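Local structure of N-hydroxyarylamine O-acetyltransferase (Bacillus cereus, 4DMO) at residues N119-I124 / F188-V193; P217-L222 / N255-K260; F6-F11 / I16-T21; K203-V206 / P212-K215. The protein is an active arylamine N-acetyltransferase with an unusual Cys-His-Glu catalytic triad, and probably also O-acetylates N-hydroxyarylamines. All blocks are in the same frame, centred on the assembly; numbering follows the deposited sequence.

Contact 1: N119-I124 / F188-V193; sequences NELYLI and FYIEEV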
loop_
_atom_site.group_PDB
_atom_site.type_symbol
_atom_site.label_atom_id
_atom_site.label_comp_id
_atom_site.label_asym_id
_atom_site.label_seq_id
_atom_site.Cartn_x
_atom_site.Cartn_y
_atom_site.Cartn_z
ATOM N N ASN A 119 -22.064 -5.040 -9.424
ATOM C CA ASN A 119 -22.004 -6.499 -9.478
ATOM C C ASN A 119 -20.643 -7.068 -9.883
ATOM O O ASN A 119 -20.534 -8.272 -10.089
ATOM C CB ASN A 119 -23.064 -7.038 -10.456
ATOM C CG ASN A 119 -24.268 -7.638 -9.748
ATOM O OD1 ASN A 119 -24.121 -8.313 -8.717
ATOM N ND2 ASN A 119 -25.478 -7.379 -10.284
ATOM N N GLU A 120 -19.615 -6.228 -10.011
ATOM C CA GLU A 120 -18.303 -6.734 -10.411
ATOM C C GLU A 120 -17.220 -6.376 -9.410
ATOM O O GLU A 120 -17.246 -5.312 -8.778
ATOM C CB GLU A 120 -17.928 -6.237 -11.804
ATOM C CG GLU A 120 -18.489 -7.115 -12.942
ATOM C CD GLU A 120 -18.356 -6.457 -14.294
ATOM O OE1 GLU A 120 -17.830 -5.318 -14.345
ATOM O OE2 GLU A 120 -18.770 -7.080 -15.299
ATOM N N LEU A 121 -16.244 -7.272 -9.305
ATOM C CA LEU A 121 -15.255 -7.195 -8.249
ATOM C C LEU A 121 -14.031 -6.472 -8.756
ATOM O O LEU A 121 -13.624 -6.676 -9.907
ATOM C CB LEU A 121 -14.876 -8.592 -7.761
ATOM C CG LEU A 121 -15.592 -9.152 -6.531
ATOM C CD1 LEU A 121 -14.682 -10.174 -5.830
ATOM C CD2 LEU A 121 -16.016 -8.076 -5.533
ATOM N N TYR A 122 -13.482 -5.613 -7.886
ATOM C CA TYR A 122 -12.223 -4.920 -8.137
ATOM C C TYR A 122 -11.334 -5.044 -6.924
ATOM O O TYR A 122 -11.798 -4.935 -5.798
ATOM C CB TYR A 122 -12.455 -3.436 -8.451
ATOM C CG TYR A 122 -13.319 -3.213 -9.674
ATOM C CD1 TYR A 122 -14.684 -3.344 -9.599
ATOM C CD2 TYR A 122 -12.751 -2.886 -10.898
ATOM C CE1 TYR A 122 -15.474 -3.175 -10.694
ATOM C CE2 TYR A 122 -13.535 -2.715 -12.019
ATOM C CZ TYR A 122 -14.904 -2.853 -11.906
ATOM O OH TYR A 122 -15.706 -2.672 -13.003
ATOM N N LEU A 123 -10.055 -5.282 -7.173
ATOM C CA LEU A 123 -9.029 -5.230 -6.141
ATOM C C LEU A 123 -8.573 -3.785 -6.001
ATOM O O LEU A 123 -8.128 -3.165 -6.975
ATOM C CB LEU A 123 -7.851 -6.085 -6.551
ATOM C CG LEU A 123 -6.608 -6.177 -5.679
ATOM C CD1 LEU A 123 -6.867 -7.001 -4.418
ATOM C CD2 LEU A 123 -5.511 -6.789 -6.515
ATOM N N ILE A 124 -8.684 -3.251 -4.789
ATOM C CA ILE A 124 -8.145 -1.928 -4.482
ATOM C C ILE A 124 -6.783 -2.046 -3.760
ATOM O O ILE A 124 -6.708 -2.443 -2.591
ATOM C CB ILE A 124 -9.148 -1.138 -3.617
ATOM C CG1 ILE A 124 -10.541 -1.183 -4.274
ATOM C CG2 ILE A 124 -8.648 0.286 -3.370
ATOM C CD1 ILE A 124 -10.587 -0.695 -5.756
ATOM N N PHE A 188 -3.663 -14.266 -3.037
ATOM C CA PHE A 188 -4.603 -13.994 -1.951
ATOM C C PHE A 188 -5.832 -14.886 -2.048
ATOM O O PHE A 188 -6.094 -15.451 -3.096
ATOM C CB PHE A 188 -5.049 -12.534 -1.950
ATOM C CG PHE A 188 -5.817 -12.120 -3.192
ATOM C CD1 PHE A 188 -5.149 -11.794 -4.360
ATOM C CD2 PHE A 188 -7.198 -12.037 -3.176
ATOM C CE1 PHE A 188 -5.851 -11.396 -5.495
ATOM C CE2 PHE A 188 -7.898 -11.655 -4.314
ATOM C CZ PHE A 188 -7.218 -11.326 -5.467
ATOM N N TYR A 189 -6.551 -15.007 -0.935
ATOM C CA TYR A 189 -7.839 -15.674 -0.882
ATOM C C TYR A 189 -8.962 -14.621 -0.999
ATOM O O TYR A 189 -8.878 -13.551 -0.383
ATOM C CB TYR A 189 -7.972 -16.435 0.441
ATOM C CG TYR A 189 -6.994 -17.561 0.621
ATOM C CD1 TYR A 189 -7.212 -18.791 -0.003
ATOM C CD2 TYR A 189 -5.839 -17.410 1.419
ATOM C CE1 TYR A 189 -6.305 -19.863 0.156
ATOM C CE2 TYR A 189 -4.915 -18.491 1.592
ATOM C CZ TYR A 189 -5.175 -19.707 0.940
ATOM O OH TYR A 189 -4.318 -20.781 1.061
ATOM N N ILE A 190 -9.993 -14.906 -1.799
ATOM C CA ILE A 190 -11.106 -13.964 -2.003
ATOM C C ILE A 190 -11.995 -13.866 -0.762
ATOM O O ILE A 190 -12.759 -12.915 -0.602
ATOM C CB ILE A 190 -11.978 -14.364 -3.239
ATOM C CG1 ILE A 190 -12.941 -13.236 -3.632
ATOM C CG2 ILE A 190 -12.765 -15.645 -2.945
ATOM C CD1 ILE A 190 -12.272 -11.879 -3.840
ATOM N N GLU A 191 -11.888 -14.871 0.100
ATOM C CA GLU A 191 -12.629 -14.942 1.360
ATOM C C GLU A 191 -12.339 -13.735 2.281
ATOM O O GLU A 191 -11.191 -13.393 2.562
ATOM C CB GLU A 191 -12.305 -16.260 2.082
ATOM C CG GLU A 191 -12.954 -17.542 1.450
ATOM C CD GLU A 191 -12.263 -18.078 0.176
ATOM O OE1 GLU A 191 -11.078 -17.759 -0.087
ATOM O OE2 GLU A 191 -12.924 -18.823 -0.571
ATOM N N GLU A 192 -13.408 -13.118 2.761
ATOM C CA GLU A 192 -13.336 -11.915 3.574
ATOM C C GLU A 192 -12.722 -12.118 4.957
ATOM O O GLU A 192 -12.935 -13.124 5.641
ATOM C CB GLU A 192 -14.729 -11.313 3.722
ATOM C CG GLU A 192 -14.903 -10.508 4.976
ATOM C CD GLU A 192 -16.148 -9.656 4.934
ATOM O OE1 GLU A 192 -16.693 -9.485 3.824
ATOM O OE2 GLU A 192 -16.576 -9.172 6.004
ATOM N N VAL A 193 -11.932 -11.133 5.346
ATOM C CA VAL A 193 -11.303 -11.120 6.652
ATOM C C VAL A 193 -11.608 -9.779 7.337
ATOM O O VAL A 193 -12.107 -8.852 6.691
ATOM C CB VAL A 193 -9.769 -11.339 6.525
ATOM C CG1 VAL A 193 -9.452 -12.613 5.734
ATOM C CG2 VAL A 193 -9.091 -10.129 5.880
#
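L121 and I190 meet tip to tip, CD1 of L121 lying 3.6 Å from CD1 of I190. This is ordinary apolar contact between methyl ends. I190 gets there by its torsions: its CA-CB bond does not aim at the strand, but CG1 lies anti to the backbone N (chi1 -168°) and carries CD1 over to the leucine. The second apolar pair sits deeper and is looser. L123 CD1 stands 4.5 Å from F188 CZ and comes to the ring obliquely, near its far end. L123 has its CG anti to the backbone N, which extends the chain from the strand toward that ring. Both leucines point toward 188-193 because they are two residues apart on strand 120-124.

Polar links act around this pairing. The loop after strand 183-188 is tied down by N162, whose OD1 accepts from I190 N and whose ND2 donates to E191 OE1. Strand 120-124 is bonded through its backbone to L115 and T113 on one flank and to F139 and V137 on the other.

Further apolar cover comes from L165 on L123 and from F139 on both L121 and I190. In the large antiparallel sheet, strands 88-98 and 103-117 separate strand 120-124 from strand 183-188, so these side chains meet across a curled sheet, consistent with the beta-barrel second domain of arylamine N-acetyltransferases.

Contact 2: P217-L222 / N255-K260; sequences PLIVKL and NLLHSK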
loop_
_atom_site.group_PDB
_atom_site.type_symbol
_atom_site.label_atom_id
_atom_site.label_comp_id
_atom_site.label_asym_id
_atom_site.label_seq_id
_atom_site.Cartn_x
_atom_site.Cartn_y
_atom_site.Cartn_z
ATOM N N PRO A 217 15.412 0.554 8.178
ATOM C CA PRO A 217 14.408 1.487 7.640
ATOM C C PRO A 217 14.215 1.313 6.149
ATOM O O PRO A 217 15.185 1.147 5.416
ATOM C CB PRO A 217 15.024 2.854 7.900
ATOM C CG PRO A 217 16.012 2.602 9.072
ATOM C CD PRO A 217 16.552 1.252 8.789
ATOM N N LEU A 218 12.957 1.373 5.731
ATOM C CA LEU A 218 12.559 1.259 4.347
ATOM C C LEU A 218 11.413 2.257 4.111
ATOM O O LEU A 218 10.370 2.180 4.765
ATOM C CB LEU A 218 12.101 -0.163 4.109
ATOM C CG LEU A 218 12.035 -0.724 2.707
ATOM C CD1 LEU A 218 11.780 -2.235 2.812
ATOM C CD2 LEU A 218 10.946 -0.067 1.918
ATOM N N ILE A 219 11.621 3.220 3.224
ATOM C CA ILE A 219 10.589 4.209 2.892
ATOM C C ILE A 219 10.542 4.404 1.382
ATOM O O ILE A 219 11.543 4.781 0.796
ATOM C CB ILE A 219 10.860 5.595 3.492
ATOM C CG1 ILE A 219 10.999 5.552 5.032
ATOM C CG2 ILE A 219 9.736 6.535 3.110
ATOM C CD1 ILE A 219 12.419 5.460 5.489
ATOM N N VAL A 220 9.378 4.191 0.761
ATOM C CA VAL A 220 9.231 4.488 -0.660
ATOM C C VAL A 220 7.940 5.282 -0.911
ATOM O O VAL A 220 6.938 5.109 -0.220
ATOM C CB VAL A 220 9.248 3.192 -1.507
ATOM C CG1 VAL A 220 8.213 2.262 -1.045
ATOM C CG2 VAL A 220 8.990 3.471 -2.981
ATOM N N LYS A 221 7.994 6.175 -1.895
ATOM C CA LYS A 221 6.837 6.933 -2.309
ATOM C C LYS A 221 6.919 7.305 -3.772
ATOM O O LYS A 221 7.972 7.708 -4.250
ATOM C CB LYS A 221 6.724 8.206 -1.513
ATOM C CG LYS A 221 5.383 8.846 -1.672
ATOM C CD LYS A 221 5.221 10.103 -0.805
ATOM C CE LYS A 221 6.082 11.254 -1.255
ATOM N NZ LYS A 221 5.701 11.664 -2.609
ATOM N N LEU A 222 5.803 7.182 -4.478
ATOM C CA LEU A 222 5.745 7.699 -5.843
ATOM C C LEU A 222 5.833 9.204 -5.809
ATOM O O LEU A 222 5.491 9.862 -4.821
ATOM C CB LEU A 222 4.466 7.259 -6.553
ATOM C CG LEU A 222 4.395 5.721 -6.591
ATOM C CD1 LEU A 222 3.267 5.313 -7.452
ATOM C CD2 LEU A 222 5.701 5.079 -7.072
ATOM N N ASN A 255 15.947 15.191 7.950
ATOM C CA ASN A 255 15.574 16.145 6.929
ATOM C C ASN A 255 14.957 15.454 5.715
ATOM O O ASN A 255 13.901 15.853 5.253
ATOM C CB ASN A 255 16.787 16.991 6.524
ATOM C CG ASN A 255 17.229 17.925 7.628
ATOM O OD1 ASN A 255 16.415 18.387 8.421
ATOM N ND2 ASN A 255 18.520 18.172 7.708
ATOM N N LEU A 256 15.603 14.412 5.224
ATOM C CA LEU A 256 15.104 13.677 4.082
ATOM C C LEU A 256 13.726 13.047 4.333
ATOM O O LEU A 256 12.889 12.983 3.437
ATOM C CB LEU A 256 16.102 12.598 3.681
ATOM C CG LEU A 256 17.302 13.097 2.860
ATOM C CD1 LEU A 256 18.377 12.004 2.682
ATOM C CD2 LEU A 256 16.859 13.619 1.502
ATOM N N LEU A 257 13.526 12.518 5.527
ATOM C CA LEU A 257 12.262 11.901 5.859
ATOM C C LEU A 257 11.195 12.934 5.718
ATOM O O LEU A 257 10.131 12.671 5.183
ATOM C CB LEU A 257 12.273 11.336 7.277
ATOM C CG LEU A 257 12.914 9.963 7.469
ATOM C CD1 LEU A 257 12.896 9.618 8.951
ATOM C CD2 LEU A 257 12.212 8.893 6.702
ATOM N N HIS A 258 11.498 14.140 6.170
ATOM C CA HIS A 258 10.506 15.200 6.142
ATOM C C HIS A 258 10.358 15.824 4.769
ATOM O O HIS A 258 9.247 15.951 4.247
ATOM C CB HIS A 258 10.845 16.301 7.142
ATOM C CG HIS A 258 9.909 17.457 7.055
ATOM N ND1 HIS A 258 10.270 18.663 6.489
ATOM C CD2 HIS A 258 8.608 17.577 7.400
ATOM C CE1 HIS A 258 9.237 19.481 6.515
ATOM N NE2 HIS A 258 8.217 18.850 7.073
ATOM N N SER A 259 11.475 16.206 4.178
ATOM C CA SER A 259 11.467 16.894 2.881
ATOM C C SER A 259 10.982 16.025 1.706
ATOM O O SER A 259 10.305 16.514 0.792
ATOM C CB SER A 259 12.878 17.411 2.582
ATOM O OG SER A 259 13.152 18.479 3.445
ATOM N N LYS A 260 11.353 14.749 1.689
ATOM C CA LYS A 260 10.909 13.879 0.604
ATOM C C LYS A 260 9.625 13.150 0.927
ATOM O O LYS A 260 8.871 12.832 0.041
ATOM C CB LYS A 260 12.005 12.877 0.208
ATOM C CG LYS A 260 13.318 13.546 -0.226
ATOM C CD LYS A 260 13.457 13.697 -1.764
ATOM C CE LYS A 260 14.497 14.778 -2.149
ATOM N NZ LYS A 260 14.118 16.184 -1.703
#
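The flat group here is the K260 carbonyl, and K221 CE lies ahead of its oxygen, 3.5 Å from K260 O, with a C=O...CE angle near 154°. The approach is a methylene against an oxygen, not a hydrogen bond. The ammonium group goes further on and donates to L222 O in its own strand: K221 NZ to L222 O is 2.9 Å, the donor 18° out of the carbonyl plane. Q36 O accepts from the same nitrogen, so two carbonyls hold it. The chain reaches them by leaving with CG anti to the backbone N and then bending at chi3 and chi4. The ammonium group also lies near the K260 carbonyl oxygen, which is probably favourable electrostatically.

The apolar half of the contact is I219 with L257. Their side chains cross at about a right angle, and one leucine methyl does the touching: L257 CD2 is 3.6 Å from I219 CD1 and 3.9 Å from I219 CG1. I219 points toward the helix, whereas L257 brings its end over from the flank.

Around this pair, Y253 and F261 of the same helix pack on I219, and L43 of helix 43-46 touches both I219 and L257. Helix 250-261 thus lies on one face of the antiparallel sheet in which strand 218-223 runs between 40-41 and 226-231, with L230 also touching L257, consistent with the third, alpha/beta lid domain of arylamine N-acetyltransferases.

Contact 3: F6-F11 / I16-T21; sequences FQKQFF and IEEKDT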
loop_
_atom_site.group_PDB
_atom_site.type_symbol
_atom_site.label_atom_id
_atom_site.label_comp_id
_atom_site.label_asym_id
_atom_site.label_seq_id
_atom_site.Cartn_x
_atom_site.Cartn_y
_atom_site.Cartn_z
ATOM N N PHE A 6 -13.244 10.788 9.444
ATOM C CA PHE A 6 -12.285 9.989 8.692
ATOM C C PHE A 6 -12.197 10.484 7.261
ATOM O O PHE A 6 -11.108 10.735 6.764
ATOM C CB PHE A 6 -12.641 8.500 8.725
ATOM C CG PHE A 6 -11.486 7.604 8.354
ATOM C CD1 PHE A 6 -10.720 7.003 9.339
ATOM C CD2 PHE A 6 -11.145 7.393 7.021
ATOM C CE1 PHE A 6 -9.641 6.189 9.004
ATOM C CE2 PHE A 6 -10.063 6.579 6.679
ATOM C CZ PHE A 6 -9.316 5.990 7.666
ATOM N N GLN A 7 -13.345 10.637 6.604
ATOM C CA GLN A 7 -13.405 11.133 5.226
ATOM C C GLN A 7 -12.774 12.525 5.072
ATOM O O GLN A 7 -12.023 12.798 4.122
ATOM C CB GLN A 7 -14.859 11.187 4.760
ATOM C CG GLN A 7 -15.488 9.826 4.506
ATOM C CD GLN A 7 -16.886 9.932 3.896
ATOM O OE1 GLN A 7 -17.883 9.990 4.619
ATOM N NE2 GLN A 7 -16.959 9.959 2.561
ATOM N N LYS A 8 -13.087 13.417 6.004
ATOM C CA LYS A 8 -12.588 14.781 5.901
ATOM C C LYS A 8 -11.054 14.818 6.032
ATOM O O LYS A 8 -10.373 15.462 5.236
ATOM C CB LYS A 8 -13.236 15.660 6.976
ATOM C CG LYS A 8 -12.917 17.128 6.836
ATOM C CD LYS A 8 -13.472 17.960 7.999
ATOM C CE LYS A 8 -13.026 19.436 7.936
ATOM N NZ LYS A 8 -13.392 20.189 9.181
ATOM N N GLN A 9 -10.528 14.113 7.029
ATOM C CA GLN A 9 -9.086 14.035 7.243
ATOM C C GLN A 9 -8.392 13.361 6.073
ATOM O O GLN A 9 -7.250 13.688 5.744
ATOM C CB GLN A 9 -8.791 13.290 8.524
ATOM C CG GLN A 9 -9.513 13.860 9.725
ATOM C CD GLN A 9 -8.566 14.478 10.706
ATOM O OE1 GLN A 9 -7.573 15.117 10.322
ATOM N NE2 GLN A 9 -8.855 14.289 11.993
ATOM N N PHE A 10 -9.091 12.419 5.448
ATOM C CA PHE A 10 -8.574 11.705 4.299
ATOM C C PHE A 10 -8.439 12.624 3.088
ATOM O O PHE A 10 -7.388 12.672 2.476
ATOM C CB PHE A 10 -9.468 10.499 3.996
ATOM C CG PHE A 10 -8.869 9.521 3.024
ATOM C CD1 PHE A 10 -8.155 8.420 3.468
ATOM C CD2 PHE A 10 -9.039 9.691 1.666
ATOM C CE1 PHE A 10 -7.610 7.517 2.568
ATOM C CE2 PHE A 10 -8.489 8.793 0.766
ATOM C CZ PHE A 10 -7.760 7.713 1.227
ATOM N N PHE A 11 -9.492 13.350 2.727
ATOM C CA PHE A 11 -9.376 14.292 1.614
ATOM C C PHE A 11 -8.241 15.294 1.922
ATOM O O PHE A 11 -7.419 15.625 1.059
ATOM C CB PHE A 11 -10.686 15.056 1.385
ATOM C CG PHE A 11 -11.828 14.204 0.861
ATOM C CD1 PHE A 11 -12.978 14.034 1.610
ATOM C CD2 PHE A 11 -11.759 13.594 -0.378
ATOM C CE1 PHE A 11 -14.042 13.267 1.130
ATOM C CE2 PHE A 11 -12.811 12.836 -0.848
ATOM C CZ PHE A 11 -13.950 12.669 -0.083
ATOM N N ILE A 16 -6.947 16.712 -1.968
ATOM C CA ILE A 16 -7.965 16.727 -3.021
ATOM C C ILE A 16 -9.291 17.291 -2.483
ATOM O O ILE A 16 -9.512 17.375 -1.269
ATOM C CB ILE A 16 -8.240 15.318 -3.567
ATOM C CG1 ILE A 16 -8.846 14.451 -2.467
ATOM C CG2 ILE A 16 -6.962 14.734 -4.128
ATOM C CD1 ILE A 16 -9.082 13.019 -2.877
ATOM N N GLU A 17 -10.176 17.670 -3.391
ATOM C CA GLU A 17 -11.446 18.276 -2.993
ATOM C C GLU A 17 -12.290 17.371 -2.074
ATOM O O GLU A 17 -12.410 16.173 -2.298
ATOM C CB GLU A 17 -12.253 18.640 -4.246
ATOM C CG GLU A 17 -13.547 19.388 -3.940
ATOM C CD GLU A 17 -14.453 19.540 -5.155
ATOM O OE1 GLU A 17 -13.935 19.953 -6.218
ATOM O OE2 GLU A 17 -15.674 19.254 -5.040
ATOM N N GLU A 18 -12.872 17.940 -1.035
ATOM C CA GLU A 18 -13.897 17.229 -0.297
ATOM C C GLU A 18 -15.016 16.844 -1.277
ATOM O O GLU A 18 -15.231 17.519 -2.277
ATOM C CB GLU A 18 -14.446 18.099 0.836
ATOM C CG GLU A 18 -13.452 18.351 1.974
ATOM C CD GLU A 18 -14.078 19.064 3.181
ATOM O OE1 GLU A 18 -15.270 19.422 3.107
ATOM O OE2 GLU A 18 -13.398 19.232 4.223
ATOM N N LYS A 19 -15.669 15.711 -1.038
ATOM C CA LYS A 19 -16.807 15.281 -1.851
ATOM C C LYS A 19 -17.815 14.548 -0.986
ATOM O O LYS A 19 -17.452 13.586 -0.310
ATOM C CB LYS A 19 -16.361 14.350 -2.978
ATOM C CG LYS A 19 -15.497 14.996 -4.030
ATOM C CD LYS A 19 -15.344 14.078 -5.237
ATOM C CE LYS A 19 -14.936 14.857 -6.476
ATOM N NZ LYS A 19 -15.221 14.105 -7.733
ATOM N N ASP A 20 -19.076 14.987 -1.017
ATOM C CA ASP A 20 -20.136 14.333 -0.239
ATOM C C ASP A 20 -20.687 13.106 -0.966
ATOM O O ASP A 20 -21.359 12.270 -0.358
ATOM C CB ASP A 20 -21.266 15.311 0.105
ATOM C CG ASP A 20 -21.281 15.699 1.593
ATOM O OD1 ASP A 20 -20.966 14.835 2.449
ATOM O OD2 ASP A 20 -21.621 16.862 1.905
ATOM N N THR A 21 -20.409 13.011 -2.261
ATOM C CA THR A 21 -20.687 11.795 -3.013
ATOM C C THR A 21 -19.438 11.366 -3.774
ATOM O O THR A 21 -18.992 12.072 -4.673
ATOM C CB THR A 21 -21.836 11.986 -4.016
ATOM O OG1 THR A 21 -23.060 12.221 -3.311
ATOM C CG2 THR A 21 -21.999 10.754 -4.870
HETATM O O HOH W 1 -10.971 17.588 3.555
#
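Helix 5-14 gives way to a loop that turns and passes across the helix flank, over F11. F11 and I16 mark the two sides of that turn: I16 N donates to F11 O at 3.3 Å with an N-H...O angle of 165°. The bond spans five residues, one more than an alpha-helical step. From I16 onward the loop wraps the F11 ring. E18 CA sits over one face as a CH-pi donor, 4.0 Å from the centroid and 19° off the ring normal, and K19 N lies over the same face, 3.6 Å above the plane near the rim. At the ring edge, in plane, is I16 CG1, 3.7 Å from F11 CD2; a chi1 of 65° turns CG1 and CD1 of the isoleucine to that edge.

All this belongs to the N-terminal helical bundle of the acetyltransferase fold. F81 of helix 71-84 meets F11 edge-to-face, while I30 and A33 of helix 27-37 touch I16.

Toward the surface, E18 OE2 packs 3.4 Å from K8 CG. Its charge stays short of the lysine's, with OE2 and K8 NZ 5.0 Å apart. A water donates to both K8 O (2.8 Å) and E18 OE2 (3.0 Å), linking helix to loop.

Contact 4: K203-V206 / P212-K215; sequences KIIV and PFNK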
loop_
_atom_site.group_PDB
_atom_site.type_symbol
_atom_site.label_atom_id
_atom_site.label_comp_id
_atom_site.label_asym_id
_atom_site.label_seq_id
_atom_site.Cartn_x
_atom_site.Cartn_y
_atom_site.Cartn_z
ATOM N N LYS A 203 1.613 -8.508 13.259
ATOM C CA LYS A 203 2.409 -9.286 14.175
ATOM C C LYS A 203 3.403 -10.078 13.381
ATOM O O LYS A 203 4.574 -10.147 13.748
ATOM C CB LYS A 203 1.521 -10.209 15.024
ATOM C CG LYS A 203 2.239 -10.886 16.216
ATOM C CD LYS A 203 1.315 -11.883 16.986
ATOM C CE LYS A 203 2.038 -12.662 18.131
ATOM N NZ LYS A 203 2.390 -11.804 19.335
ATOM N N ILE A 204 2.942 -10.697 12.301
ATOM C CA ILE A 204 3.818 -11.487 11.453
ATOM C C ILE A 204 4.957 -10.629 10.909
ATOM O O ILE A 204 6.127 -10.985 11.025
ATOM C CB ILE A 204 3.032 -12.130 10.293
ATOM C CG1 ILE A 204 2.147 -13.246 10.837
ATOM C CG2 ILE A 204 3.983 -12.685 9.251
ATOM C CD1 ILE A 204 0.976 -13.586 9.961
ATOM N N ILE A 205 4.622 -9.496 10.312
ATOM C CA ILE A 205 5.638 -8.634 9.718
ATOM C C ILE A 205 6.539 -7.996 10.814
ATOM O O ILE A 205 7.755 -7.848 10.633
ATOM C CB ILE A 205 4.976 -7.529 8.811
ATOM C CG1 ILE A 205 4.310 -8.144 7.554
ATOM C CG2 ILE A 205 5.984 -6.475 8.419
ATOM C CD1 ILE A 205 5.208 -8.976 6.667
ATOM N N VAL A 206 5.987 -7.656 11.970
ATOM C CA VAL A 206 6.868 -7.198 13.053
ATOM C C VAL A 206 7.845 -8.276 13.596
ATOM O O VAL A 206 9.026 -7.991 13.856
ATOM C CB VAL A 206 6.065 -6.643 14.240
ATOM C CG1 VAL A 206 6.988 -6.481 15.486
ATOM C CG2 VAL A 206 5.447 -5.301 13.864
ATOM N N PRO A 212 10.815 -8.965 5.726
ATOM C CA PRO A 212 11.632 -7.961 5.042
ATOM C C PRO A 212 11.577 -6.572 5.702
ATOM O O PRO A 212 12.320 -5.705 5.241
ATOM C CB PRO A 212 11.005 -7.902 3.637
ATOM C CG PRO A 212 9.622 -8.306 3.817
ATOM C CD PRO A 212 9.592 -9.283 4.982
ATOM N N PHE A 213 10.767 -6.378 6.755
ATOM C CA PHE A 213 10.413 -5.020 7.206
ATOM C C PHE A 213 10.759 -4.742 8.669
ATOM O O PHE A 213 10.435 -3.671 9.205
ATOM C CB PHE A 213 8.901 -4.741 6.957
ATOM C CG PHE A 213 8.502 -4.800 5.506
ATOM C CD1 PHE A 213 7.527 -5.679 5.070
ATOM C CD2 PHE A 213 9.132 -4.002 4.565
ATOM C CE1 PHE A 213 7.178 -5.752 3.750
ATOM C CE2 PHE A 213 8.777 -4.070 3.232
ATOM C CZ PHE A 213 7.805 -4.948 2.826
ATOM N N ASN A 214 11.419 -5.693 9.324
ATOM C CA ASN A 214 11.752 -5.484 10.717
ATOM C C ASN A 214 13.256 -5.423 10.993
ATOM O O ASN A 214 13.668 -5.561 12.124
ATOM C CB ASN A 214 11.068 -6.545 11.602
ATOM C CG ASN A 214 11.515 -7.955 11.295
ATOM O OD1 ASN A 214 12.416 -8.178 10.492
ATOM N ND2 ASN A 214 10.879 -8.924 11.950
ATOM N N LYS A 215 14.064 -5.189 9.965
ATOM C CA LYS A 215 15.526 -5.090 10.132
ATOM C C LYS A 215 16.020 -3.632 10.027
ATOM O O LYS A 215 16.599 -3.077 10.963
ATOM C CB LYS A 215 16.253 -5.928 9.062
ATOM C CG LYS A 215 15.667 -7.315 8.793
ATOM C CD LYS A 215 15.816 -8.248 9.986
ATOM C CE LYS A 215 15.639 -9.695 9.564
ATOM N NZ LYS A 215 14.302 -9.937 8.958
#
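N214 ND2 is shared by two carbonyls: it donates to V206 O, 2.8 Å away and nearly straight at 169°, and also to H208 O. The amide approaches V206 from above, 62° out of the carbonyl plane, so the bond misses the lone-pair direction, although V206 O itself lies close to the plane of the asparagine amide. A chi1 of 62° tucks CG between the backbone N and the carbonyl carbon, turning the amide back onto the helix. On its other end, N214 OD1 accepts from K215 NZ at 3.0 Å, and that ammonium also reaches E209 O.

Beside the polar grip runs an apolar one. I205 and F213 lie side by side, pointing the same way; I205 CG2 is 3.7 Å from F213 CB and 3.8 Å from F213 CD1, resting at the ring's edge. P212 CG sits over one face of that ring, and F40 meets it with steeply inclined planes.

Helix 195-207 ends here, in the region that joins the second and third domains of this fold. Carbonyls of its last turn lack further helical N-H donors, and the N214 amide and S211 OG, which bonds I205 O, supply them, both amide ends of N214 being used.

Contact 3 is the most exposed of the four and lies in the N-terminal helical bundle; the others are partly buried. Contacts 3 and 4 are local, each joining the end of a helix to the loop that follows it, and both use hydrogen bonds to helix carbonyls, from a backbone N-H in one and a side-chain amide in the other. Contacts 1 and 2 bring together pieces distant in sequence, without direct hydrogen bonds between their segments; contact 1 is purely apolar there, whereas contact 2 adds a lysine methylene laid against a helix carbonyl. They lie on opposite sides of the chain's centre. Contacts 2 and 4 touch, L218 CD1 packing 3.5 Å from F213 CE2.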